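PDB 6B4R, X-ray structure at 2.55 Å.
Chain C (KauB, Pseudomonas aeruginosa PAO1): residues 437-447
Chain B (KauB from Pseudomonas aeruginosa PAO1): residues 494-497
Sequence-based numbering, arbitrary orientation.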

# COMPACT_ATOMS: atom_id res chain seq x y z
N ASN C 437 -17.10 12.14 24.08
CA ASN C 437 -16.58 13.34 23.44
C ASN C 437 -15.61 13.01 22.31
O ASN C 437 -14.64 12.27 22.51
CB ASN C 437 -15.90 14.24 24.48
CG ASN C 437 -15.44 15.56 23.89
OD1 ASN C 437 -14.27 15.72 23.53
ND2 ASN C 437 -16.36 16.52 23.80
N LEU C 438 -15.88 13.55 21.13
CA LEU C 438 -15.07 13.28 19.94
C LEU C 438 -13.60 13.63 20.13
O LEU C 438 -12.72 12.77 20.01
CB LEU C 438 -15.64 14.04 18.74
CG LEU C 438 -14.83 14.01 17.44
CD1 LEU C 438 -14.80 12.61 16.86
CD2 LEU C 438 -15.38 15.00 16.42
N SER C 439 -13.32 14.90 20.42
CA SER C 439 -11.95 15.38 20.56
C SER C 439 -11.19 14.65 21.66
O SER C 439 -10.04 14.24 21.47
CB SER C 439 -11.92 16.88 20.83
OG SER C 439 -12.37 17.62 19.70
N LYS C 440 -11.82 14.48 22.82
CA LYS C 440 -11.17 13.87 23.97
C LYS C 440 -10.85 12.39 23.73
O LYS C 440 -9.81 11.90 24.16
CB LYS C 440 -11.99 14.05 25.25
CG LYS C 440 -11.29 13.58 26.51
CD LYS C 440 -11.96 14.11 27.77
CE LYS C 440 -13.39 13.60 27.91
NZ LYS C 440 -14.07 14.19 29.10
N ALA C 441 -11.74 11.70 23.03
CA ALA C 441 -11.52 10.30 22.68
C ALA C 441 -10.28 10.12 21.81
O ALA C 441 -9.41 9.31 22.11
CB ALA C 441 -12.74 9.71 21.99
N HIS C 442 -10.19 10.90 20.73
CA HIS C 442 -9.09 10.78 19.78
C HIS C 442 -7.76 11.31 20.31
O HIS C 442 -6.72 10.70 20.09
CB HIS C 442 -9.44 11.46 18.45
CG HIS C 442 -10.42 10.70 17.62
ND1 HIS C 442 -10.10 9.54 16.96
CD2 HIS C 442 -11.73 10.94 17.34
CE1 HIS C 442 -11.16 9.09 16.31
NE2 HIS C 442 -12.16 9.93 16.52
N LEU C 443 -7.81 12.45 20.99
CA LEU C 443 -6.59 13.07 21.51
C LEU C 443 -5.97 12.25 22.64
O LEU C 443 -4.75 12.18 22.77
CB LEU C 443 -6.86 14.50 21.98
CG LEU C 443 -7.11 15.53 20.88
CD1 LEU C 443 -7.37 16.90 21.49
CD2 LEU C 443 -5.93 15.59 19.92
N THR C 444 -6.82 11.62 23.45
CA THR C 444 -6.33 10.74 24.50
C THR C 444 -5.70 9.50 23.89
O THR C 444 -4.59 9.11 24.25
CB THR C 444 -7.46 10.32 25.46
OG1 THR C 444 -8.02 11.48 26.08
CG2 THR C 444 -6.92 9.38 26.53
N ALA C 445 -6.41 8.89 22.94
CA ALA C 445 -5.93 7.67 22.28
C ALA C 445 -4.58 7.88 21.60
O ALA C 445 -3.74 6.99 21.59
CB ALA C 445 -6.96 7.17 21.28
N LYS C 446 -4.37 9.08 21.05
CA LYS C 446 -3.10 9.41 20.43
C LYS C 446 -2.00 9.57 21.47
O LYS C 446 -0.83 9.27 21.20
CB LYS C 446 -3.21 10.70 19.61
CG LYS C 446 -3.95 10.55 18.28
CD LYS C 446 -3.87 11.83 17.46
CE LYS C 446 -4.51 11.65 16.09
NZ LYS C 446 -4.47 12.90 15.28
N ALA C 447 -2.37 10.05 22.65
CA ALA C 447 -1.39 10.37 23.69
C ALA C 447 -0.94 9.14 24.48
O ALA C 447 0.11 9.16 25.12
CB ALA C 447 -1.95 11.44 24.62
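Chain B, residues 494-497: WIKL

Most of the contact turns on one residue, Leu B497, which gives up 135 Å² of its surface to chain C and meets four residues of the helix, Ser C439, His C442, Leu C443 and Lys C446. It also takes part in the one hydrogen bond that joins the two stretches: Ser C439 OG donates to the backbone oxygen Leu B497 O at 2.9 Å. The serine side chain (chi1 m, -68°) thus fastens the end of the chain B segment to the first turn of the helix, and at this point the backbones come nearest each other, with Ser C439 CA 4.8 Å from Leu B497 CA. A second carbonyl, Lys B496 O, lies 4.3 Å from Ser C439 OG, too far to share the bond.

Chain C is helical from Leu C438 to Ala C447. Its start is capped by Asn C437, whose OD1 accepts from Lys C440 N at 2.8 Å with an N-H...acceptor angle of 159°; this occupies an amide that has no carbonyl one turn earlier within the helix. Bonds of the i to i+4 kind follow, from Ala C441 N to Asn C437 O at 3.0 Å as far as Lys C446 N to His C442 O, also 3.0 Å; that of Ala C447 N to Leu C443 O, at 3.2 Å, is weak. Thr C444 OG1 adds a bond to Lys C440 O at 2.7 Å. Chain B is extended, with phi/psi of -107/118 at Ile B495 and -81/119 at Lys B496, and it advances as a strand through Lys B496 towards the helix. Its backbone closes on the start of the helix: Trp B494 CA lies 12.8 Å from Ser C439 CA, and Leu B497 CA 4.8 Å.

The alternation of an extended chain places Ile B495 with its CA-to-CB bond toward chain C and Lys B496 with its own pointing away. Ile B495 packs against the start of the helix, where Leu C438 CD2 reaches Ile B495 CG2 at 3.8 Å. The CA-to-CB bond of Leu C438 is directed sideways, but the end of the side chain (chi1 t, chi2 p) comes nearer. Lys B496 has its side chain no closer than 6.9 Å and loses just 9 Å² to the contact.

The CA-to-CB bond of Leu B497 (chi1 m, chi2 t) points sideways, and both its methyl groups lie against His C442, Leu B497 CD2 at 3.8 Å and Leu B497 CD1 at 4.0 Å from His C442 CB. Leu B497 CD2 approaches the imidazole ring obliquely; His C442 NE2 is hydrogen-bonded elsewhere in the structure. Leu B497 CD1 also touches Leu C443 CD2 at 3.9 Å, an apolar contact, and lies 4.0 Å from Lys C446 NZ. The long, nearly straight side chain of Lys C446 brings NZ beside the leucine methyl, which offers it no acceptor; NZ is hydrogen-bonded elsewhere in the structure. Because Ser C439, His C442, Leu C443 and Lys C446 are spaced by three, one and three residues, they fall along one side of the helix, and a single leucine can touch all four. Together the two stretches bury 322 Å².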

# COMPACT_ATOMS: atom_id res chain seq x y z
N TRP B 494 -12.24 14.60 6.98
CA TRP B 494 -11.29 15.39 7.75
C TRP B 494 -11.90 15.94 9.03
O TRP B 494 -12.79 16.79 8.99
CB TRP B 494 -10.71 16.52 6.89
CG TRP B 494 -9.28 16.29 6.49
CD1 TRP B 494 -8.21 17.07 6.79
CD2 TRP B 494 -8.77 15.18 5.74
NE1 TRP B 494 -7.06 16.53 6.26
CE2 TRP B 494 -7.38 15.37 5.62
CE3 TRP B 494 -9.36 14.05 5.16
CZ2 TRP B 494 -6.57 14.46 4.93
CZ3 TRP B 494 -8.55 13.16 4.49
CH2 TRP B 494 -7.17 13.37 4.38
N ILE B 495 -11.42 15.44 10.16
CA ILE B 495 -11.99 15.75 11.46
C ILE B 495 -11.11 16.69 12.28
O ILE B 495 -9.97 16.35 12.62
CB ILE B 495 -12.23 14.46 12.27
CG1 ILE B 495 -13.10 13.49 11.46
CG2 ILE B 495 -12.87 14.79 13.62
CD1 ILE B 495 -13.20 12.11 12.07
N LYS B 496 -11.64 17.86 12.60
CA LYS B 496 -10.93 18.83 13.43
C LYS B 496 -11.07 18.46 14.91
O LYS B 496 -12.17 18.43 15.45
CB LYS B 496 -11.47 20.24 13.20
CG LYS B 496 -10.84 21.28 14.11
CD LYS B 496 -9.71 22.03 13.42
CE LYS B 496 -10.25 23.04 12.42
NZ LYS B 496 -9.17 23.87 11.81
N LEU B 497 -9.94 18.19 15.55
CA LEU B 497 -9.93 17.84 16.96
C LEU B 497 -9.64 19.07 17.82
O LEU B 497 -9.89 19.06 19.03
CB LEU B 497 -8.88 16.75 17.23
CG LEU B 497 -8.98 15.48 16.38
CD1 LEU B 497 -7.79 14.58 16.64
CD2 LEU B 497 -10.29 14.75 16.65